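PDB 4OM9: serine protease pet from Escherichia coli, which probably cleaves host proteins, alpha-fodrin among them, as a secreted serine protease and enterotoxin of the autotransporter family of enteroaggregative strains. Local coordinates for residues A657-I662 against L678-L683; N587-S592 against Q606-V611. One frame throughout, in Å; residues are numbered along the deposited sequence.

Contact 1: A657-I662 against L678-L683; sequences ATDGSI and LDRTAL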
ATOM      1  N   ALA A 657      -8.895 -20.191  14.072  1.00 35.87           N
ATOM      2  CA  ALA A 657      -9.101 -19.360  15.244  1.00 35.67           C
ATOM      3  C   ALA A 657      -9.712 -20.137  16.415  1.00 37.76           C
ATOM      4  O   ALA A 657     -10.441 -21.097  16.231  1.00 39.24           O
ATOM      5  CB  ALA A 657      -9.991 -18.148  14.874  1.00 34.97           C
ATOM      6  N   THR A 658      -9.400 -19.704  17.624  1.00 42.31           N
ATOM      7  CA  THR A 658     -10.018 -20.244  18.819  1.00 44.20           C
ATOM      8  C   THR A 658     -10.513 -19.056  19.640  1.00 50.70           C
ATOM      9  O   THR A 658      -9.738 -18.143  19.935  1.00 45.96           O
ATOM     10  CB  THR A 658      -9.026 -21.110  19.637  1.00 52.34           C
ATOM     11  OG1 THR A 658      -8.666 -22.275  18.881  1.00 55.62           O
ATOM     12  CG2 THR A 658      -9.648 -21.549  20.957  1.00 53.78           C
ATOM     13  N   ASP A 659     -11.803 -19.059  19.975  1.00 42.28           N
ATOM     14  CA  ASP A 659     -12.444 -17.932  20.658  1.00 41.56           C
ATOM     15  C   ASP A 659     -12.246 -16.585  19.954  1.00 38.37           C
ATOM     16  O   ASP A 659     -12.011 -16.541  18.750  1.00 35.71           O
ATOM     17  CB  ASP A 659     -11.938 -17.854  22.089  1.00 40.85           C
ATOM     18  CG  ASP A 659     -12.278 -19.112  22.887  1.00 48.31           C
ATOM     19  OD1 ASP A 659     -13.469 -19.502  22.923  1.00 45.91           O
ATOM     20  OD2 ASP A 659     -11.355 -19.722  23.458  1.00 49.60           O
ATOM     21  N   GLY A 660     -12.358 -15.495  20.712  1.00 37.73           N
ATOM     22  CA  GLY A 660     -12.261 -14.145  20.169  1.00 36.82           C
ATOM     23  C   GLY A 660     -13.456 -13.848  19.272  1.00 42.65           C
ATOM     24  O   GLY A 660     -14.572 -14.337  19.526  1.00 40.50           O
ATOM     25  N   SER A 661     -13.225 -13.132  18.170  1.00 42.56           N
ATOM     26  CA  SER A 661     -14.247 -12.934  17.145  1.00 43.40           C
ATOM     27  C   SER A 661     -13.681 -12.447  15.801  1.00 40.18           C
ATOM     28  O   SER A 661     -12.556 -11.962  15.738  1.00 38.78           O
ATOM     29  CB  SER A 661     -15.302 -11.954  17.660  1.00 41.38           C
ATOM     30  OG  SER A 661     -14.710 -10.697  17.914  1.00 44.85           O
ATOM     31  N   ILE A 662     -14.473 -12.589  14.737  1.00 36.07           N
ATOM     32  CA  ILE A 662     -14.077 -12.128  13.419  1.00 37.64           C
ATOM     33  C   ILE A 662     -15.147 -11.221  12.834  1.00 40.12           C
ATOM     34  O   ILE A 662     -16.349 -11.503  12.939  1.00 42.69           O
ATOM     35  CB  ILE A 662     -13.816 -13.304  12.434  1.00 33.80           C
ATOM     36  CG1 ILE A 662     -12.739 -14.237  12.974  1.00 33.73           C
ATOM     37  CG2 ILE A 662     -13.396 -12.771  11.072  1.00 33.64           C
ATOM     38  CD1 ILE A 662     -12.496 -15.468  12.089  1.00 33.92           C
ATOM     39  N   LEU A 678     -12.990 -22.466  12.658  1.00 40.34           N
ATOM     40  CA  LEU A 678     -13.364 -21.582  13.752  1.00 36.19           C
ATOM     41  C   LEU A 678     -13.992 -22.377  14.905  1.00 39.79           C
ATOM     42  O   LEU A 678     -15.033 -23.033  14.747  1.00 40.25           O
ATOM     43  CB  LEU A 678     -14.332 -20.512  13.263  1.00 35.73           C
ATOM     44  CG  LEU A 678     -13.874 -19.287  12.462  1.00 35.49           C
ATOM     45  CD1 LEU A 678     -12.494 -19.442  11.802  1.00 35.17           C
ATOM     46  CD2 LEU A 678     -14.920 -18.876  11.425  1.00 35.22           C
ATOM     47  N   ASP A 679     -13.351 -22.334  16.066  1.00 46.54           N
ATOM     48  CA  ASP A 679     -13.872 -23.032  17.231  1.00 45.15           C
ATOM     49  C   ASP A 679     -14.268 -22.038  18.300  1.00 44.41           C
ATOM     50  O   ASP A 679     -13.407 -21.426  18.911  1.00 45.07           O
ATOM     51  CB  ASP A 679     -12.849 -24.020  17.778  1.00 43.27           C
ATOM     52  CG  ASP A 679     -13.395 -24.831  18.938  1.00 48.28           C
ATOM     53  OD1 ASP A 679     -14.626 -24.839  19.126  1.00 49.09           O
ATOM     54  OD2 ASP A 679     -12.597 -25.464  19.668  1.00 50.48           O
ATOM     55  N   ARG A 680     -15.572 -21.892  18.525  1.00 45.40           N
ATOM     56  CA  ARG A 680     -16.106 -20.885  19.440  1.00 45.04           C
ATOM     57  C   ARG A 680     -15.719 -19.496  18.938  1.00 42.08           C
ATOM     58  O   ARG A 680     -15.545 -18.555  19.706  1.00 48.81           O
ATOM     59  CB  ARG A 680     -15.605 -21.128  20.872  1.00 48.41           C
ATOM     60  CG  ARG A 680     -15.712 -22.589  21.297  1.00 47.02           C
ATOM     61  CD  ARG A 680     -15.377 -22.816  22.761  1.00 47.85           C
ATOM     62  NE  ARG A 680     -14.006 -22.448  23.108  1.00 53.08           N
ATOM     63  CZ  ARG A 680     -12.930 -23.177  22.822  1.00 58.24           C
ATOM     64  NH1 ARG A 680     -13.039 -24.316  22.157  1.00 59.76           N
ATOM     65  NH2 ARG A 680     -11.736 -22.762  23.195  1.00 56.44           N
ATOM     66  N   THR A 681     -15.594 -19.385  17.625  1.00 37.31           N
ATOM     67  CA  THR A 681     -15.179 -18.140  17.009  1.00 37.13           C
ATOM     68  C   THR A 681     -16.256 -17.522  16.107  1.00 35.61           C
ATOM     69  O   THR A 681     -16.373 -17.874  14.936  1.00 38.95           O
ATOM     70  CB  THR A 681     -13.852 -18.333  16.204  1.00 41.21           C
ATOM     71  OG1 THR A 681     -12.775 -18.642  17.112  1.00 38.62           O
ATOM     72  CG2 THR A 681     -13.495 -17.059  15.387  1.00 36.61           C
ATOM     73  N   ALA A 682     -17.020 -16.581  16.657  1.00 45.06           N
ATOM     74  CA  ALA A 682     -18.142 -15.988  15.928  1.00 46.54           C
ATOM     75  C   ALA A 682     -17.710 -15.137  14.722  1.00 51.39           C
ATOM     76  O   ALA A 682     -16.817 -14.294  14.824  1.00 50.33           O
ATOM     77  CB  ALA A 682     -18.993 -15.155  16.868  1.00 52.01           C
ATOM     78  N   LEU A 683     -18.370 -15.365  13.588  1.00 42.11           N
ATOM     79  CA  LEU A 683     -18.055 -14.683  12.347  1.00 41.28           C
ATOM     80  C   LEU A 683     -19.183 -13.762  11.910  1.00 45.69           C
ATOM     81  O   LEU A 683     -20.295 -14.222  11.637  1.00 48.98           O
ATOM     82  CB  LEU A 683     -17.766 -15.696  11.241  1.00 35.87           C
ATOM     83  CG  LEU A 683     -17.590 -15.076   9.846  1.00 38.02           C
ATOM     84  CD1 LEU A 683     -16.553 -13.974   9.865  1.00 39.01           C
ATOM     85  CD2 LEU A 683     -17.211 -16.127   8.833  1.00 35.71           C
TER
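Ala657 and Thr658 pair in parallel with Leu678 and Asp679 through the bonds Asp679 N to Ala657 O and Asp659 N to Asp679 O, both segments then turn a corner together, and pairing resumes where Ile662 N donates to Ala682 O at 2.9 Å. At the corner Thr681 and Arg680 each take hold of Asp659. Thr681 OG1 lies anti to its own carbonyl carbon (chi1 -66°) and donates to Asp659 O at 2.8 Å, so that a side-chain bond spans the step between the two runs of strand pairing. Thr681 CG2 faces inward, 3.7 Å from Ala657 CB and 3.8 Å from Ile662 CG1. On the same inward side, Ile662 CD1 comes within 4.0 Å of Leu678 CD1, the two side chains crossing at about a right angle, while Ile662 CG2 rests 3.6 Å from Leu683 CD1.

On the outer side Arg680 bends at chi3 (-62°) and runs beside Asp659. Arg680 NH2 reaches Asp659 OD2 from above the carboxylate plane at 3.1 Å, and Arg680 NE makes a weak, bent bond to Asp659 OD1; the carboxylate and guanidinium planes stand 63° apart. Arg680 NH1 turns back to Asp679 OD2 at 2.8 Å, whereas Asp679 OD1 bonds to Thr700 OG1. One guanidinium thus joins two carboxylates, which would be expected to ease their mutual repulsion. The corner of these adjoining beta-helix coils is accordingly divided by chemistry: aliphatic groups fill the inside, a hydroxyl ties the bend, and an ionic network lies outside.

Contact 2: N587-S592 against Q606-V611; sequences NIEDSS and QAKNSV
Glu589 and Lys608 run side by side above a parallel strand pair, and their ends meet in a salt bridge, Lys608 NZ to Glu589 OE2 at 2.7 Å. The two get there differently: Glu589 is extended beyond CG, while Lys608 bends at chi3 (-63°) and chi4 (87°), bringing NZ over the carboxylate plane. One residue later, Asn609 ND2 gives Asp590 OD1 a nearly straight bond of 2.7 Å on the anti side; the acceptor lies in the amide plane, although amide and carboxylate are turned 69° apart.

At the bend the Ser610 hydroxyl links both segments. Its OG, anti to the carbonyl carbon (chi1 -70°), accepts from Ser591 N at 3.1 Å and donates within its own segment to Lys608 O, which it meets from above the carbonyl plane. Lys608 O also accepts from Asp590 N, so one carbonyl takes a donor from each segment. On the sheet face opposite Glu589 and Lys608, Ile588 CG1 lies 3.9 Å from Ala607 CB.

Both of these inward residues also touch Ile612 of strand 611-614, and Ile588 meets Ile509 of strand 506-510. The backbone of strand 585-589 bonds to that same strand, placing the pair within successive coils of the beta-helix.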
ATOM      1  N   ASN A 587       0.440 -15.340  13.342  1.00 35.15           N
ATOM      2  CA  ASN A 587      -0.107 -15.814  14.606  1.00 36.53           C
ATOM      3  C   ASN A 587      -0.454 -14.652  15.549  1.00 37.47           C
ATOM      4  O   ASN A 587       0.375 -13.762  15.777  1.00 39.85           O
ATOM      5  CB  ASN A 587       0.876 -16.769  15.282  1.00 40.48           C
ATOM      6  CG  ASN A 587       0.359 -17.293  16.622  1.00 52.22           C
ATOM      7  OD1 ASN A 587      -0.599 -18.078  16.679  1.00 49.15           O
ATOM      8  ND2 ASN A 587       0.993 -16.856  17.709  1.00 46.52           N
ATOM      9  N   ILE A 588      -1.673 -14.658  16.092  1.00 34.88           N
ATOM     10  CA  ILE A 588      -2.091 -13.675  17.104  1.00 34.66           C
ATOM     11  C   ILE A 588      -2.509 -14.361  18.383  1.00 35.48           C
ATOM     12  O   ILE A 588      -3.287 -15.306  18.345  1.00 35.76           O
ATOM     13  CB  ILE A 588      -3.319 -12.829  16.696  1.00 33.90           C
ATOM     14  CG1 ILE A 588      -3.919 -13.300  15.375  1.00 33.59           C
ATOM     15  CG2 ILE A 588      -3.068 -11.322  16.802  1.00 33.39           C
ATOM     16  CD1 ILE A 588      -5.045 -12.392  14.913  1.00 36.92           C
ATOM     17  N   GLU A 589      -2.051 -13.844  19.513  1.00 35.93           N
ATOM     18  CA  GLU A 589      -2.519 -14.327  20.796  1.00 39.57           C
ATOM     19  C   GLU A 589      -3.011 -13.157  21.645  1.00 39.65           C
ATOM     20  O   GLU A 589      -2.333 -12.144  21.767  1.00 39.19           O
ATOM     21  CB  GLU A 589      -1.415 -15.119  21.502  1.00 41.87           C
ATOM     22  CG  GLU A 589      -0.903 -16.252  20.629  1.00 40.20           C
ATOM     23  CD  GLU A 589      -0.023 -17.254  21.342  1.00 43.59           C
ATOM     24  OE1 GLU A 589       0.513 -16.961  22.440  1.00 41.30           O
ATOM     25  OE2 GLU A 589       0.130 -18.352  20.775  1.00 48.45           O
ATOM     26  N   ASP A 590      -4.227 -13.290  22.166  1.00 39.60           N
ATOM     27  CA  ASP A 590      -4.795 -12.328  23.109  1.00 42.26           C
ATOM     28  C   ASP A 590      -4.721 -10.844  22.703  1.00 38.12           C
ATOM     29  O   ASP A 590      -4.482  -9.973  23.544  1.00 42.76           O
ATOM     30  CB  ASP A 590      -4.118 -12.527  24.459  1.00 42.51           C
ATOM     31  CG  ASP A 590      -4.130 -13.994  24.892  1.00 50.82           C
ATOM     32  OD1 ASP A 590      -5.181 -14.467  25.398  1.00 49.30           O
ATOM     33  OD2 ASP A 590      -3.101 -14.677  24.691  1.00 53.02           O
ATOM     34  N   SER A 591      -4.957 -10.552  21.430  1.00 35.42           N
ATOM     35  CA  SER A 591      -4.955  -9.158  21.006  1.00 37.40           C
ATOM     36  C   SER A 591      -5.852  -8.972  19.792  1.00 34.01           C
ATOM     37  O   SER A 591      -6.789  -9.740  19.584  1.00 34.10           O
ATOM     38  CB  SER A 591      -3.523  -8.682  20.710  1.00 34.50           C
ATOM     39  OG  SER A 591      -3.447  -7.262  20.695  1.00 34.15           O
ATOM     40  N   SER A 592      -5.594  -7.960  18.977  1.00 33.96           N
ATOM     41  CA  SER A 592      -6.448  -7.835  17.820  1.00 33.78           C
ATOM     42  C   SER A 592      -5.685  -7.488  16.554  1.00 32.27           C
ATOM     43  O   SER A 592      -4.666  -6.791  16.562  1.00 32.07           O
ATOM     44  CB  SER A 592      -7.570  -6.820  18.080  1.00 35.27           C
ATOM     45  OG  SER A 592      -7.078  -5.510  18.251  1.00 36.47           O
ATOM     46  N   GLN A 606      -3.523 -17.690  12.003  1.00 43.20           N
ATOM     47  CA  GLN A 606      -3.836 -18.501  13.177  1.00 49.10           C
ATOM     48  C   GLN A 606      -4.155 -17.540  14.319  1.00 46.52           C
ATOM     49  O   GLN A 606      -3.369 -16.640  14.606  1.00 43.43           O
ATOM     50  CB  GLN A 606      -2.679 -19.438  13.562  1.00 47.60           C
ATOM     51  CG  GLN A 606      -2.210 -20.407  12.470  1.00 53.41           C
ATOM     52  CD  GLN A 606      -1.393 -19.733  11.358  1.00 57.29           C
ATOM     53  OE1 GLN A 606      -0.485 -18.930  11.619  1.00 59.17           O
ATOM     54  NE2 GLN A 606      -1.720 -20.059  10.109  1.00 55.15           N
ATOM     55  N   ALA A 607      -5.315 -17.704  14.952  1.00 37.03           N
ATOM     56  CA  ALA A 607      -5.733 -16.751  15.979  1.00 36.24           C
ATOM     57  C   ALA A 607      -6.154 -17.454  17.250  1.00 35.79           C
ATOM     58  O   ALA A 607      -6.865 -18.459  17.218  1.00 38.81           O
ATOM     59  CB  ALA A 607      -6.860 -15.858  15.468  1.00 34.36           C
ATOM     60  N   LYS A 608      -5.714 -16.921  18.377  1.00 36.97           N
ATOM     61  CA  LYS A 608      -6.083 -17.477  19.661  1.00 39.58           C
ATOM     62  C   LYS A 608      -6.563 -16.364  20.575  1.00 40.80           C
ATOM     63  O   LYS A 608      -5.850 -15.382  20.782  1.00 36.67           O
ATOM     64  CB  LYS A 608      -4.899 -18.221  20.285  1.00 44.16           C
ATOM     65  CG  LYS A 608      -5.182 -18.828  21.646  1.00 43.45           C
ATOM     66  CD  LYS A 608      -3.886 -19.207  22.357  1.00 50.97           C
ATOM     67  CE  LYS A 608      -3.072 -20.304  21.625  1.00 53.18           C
ATOM     68  NZ  LYS A 608      -2.123 -19.769  20.568  1.00 51.69           N
ATOM     69  N   ASN A 609      -7.775 -16.532  21.107  1.00 42.17           N
ATOM     70  CA  ASN A 609      -8.391 -15.544  21.992  1.00 41.48           C
ATOM     71  C   ASN A 609      -8.154 -14.108  21.505  1.00 38.29           C
ATOM     72  O   ASN A 609      -7.777 -13.227  22.272  1.00 38.86           O
ATOM     73  CB  ASN A 609      -7.862 -15.707  23.418  1.00 41.90           C
ATOM     74  CG  ASN A 609      -8.593 -14.822  24.417  1.00 45.36           C
ATOM     75  OD1 ASN A 609      -9.826 -14.717  24.384  1.00 41.00           O
ATOM     76  ND2 ASN A 609      -7.829 -14.149  25.288  1.00 49.46           N
ATOM     77  N   SER A 610      -8.363 -13.898  20.214  1.00 35.57           N
ATOM     78  CA  SER A 610      -8.040 -12.641  19.584  1.00 34.85           C
ATOM     79  C   SER A 610      -9.182 -12.135  18.694  1.00 34.33           C
ATOM     80  O   SER A 610     -10.050 -12.898  18.265  1.00 35.10           O
ATOM     81  CB  SER A 610      -6.758 -12.784  18.756  1.00 34.48           C
ATOM     82  OG  SER A 610      -5.615 -12.940  19.573  1.00 35.01           O
ATOM     83  N   VAL A 611      -9.161 -10.836  18.427  1.00 36.70           N
ATOM     84  CA  VAL A 611     -10.152 -10.194  17.584  1.00 38.15           C
ATOM     85  C   VAL A 611      -9.560  -9.844  16.219  1.00 37.13           C
ATOM     86  O   VAL A 611      -8.467  -9.286  16.124  1.00 35.93           O
ATOM     87  CB  VAL A 611     -10.715  -8.931  18.271  1.00 39.27           C
ATOM     88  CG1 VAL A 611     -11.476  -8.076  17.289  1.00 37.89           C
ATOM     89  CG2 VAL A 611     -11.633  -9.340  19.421  1.00 39.51           C
TER

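Overall arrangement
Contact 2 comes first along the chain, with both its segments ahead of those of contact 1; the two centres are about 10 Å apart. Strands 599-608 and 655-658 are direct neighbours: Thr658 N probably bonds to Ala607 O, and Thr658 O probably accepts from Asn609 N. Four segments therefore stack in parallel in the order 587-592, 606-611, 657-662, 678-683, each a bent edge of one coil. Past the bend, Ser661 OG packs on Val611 CG2. The two contacts illustrate how a right-handed beta-helix, the usual passenger stalk of this family, stacks bent strands coil on coil while the corner backbone and its side-chain bonds vary, here extending the stem that carries the N-terminal protease domain.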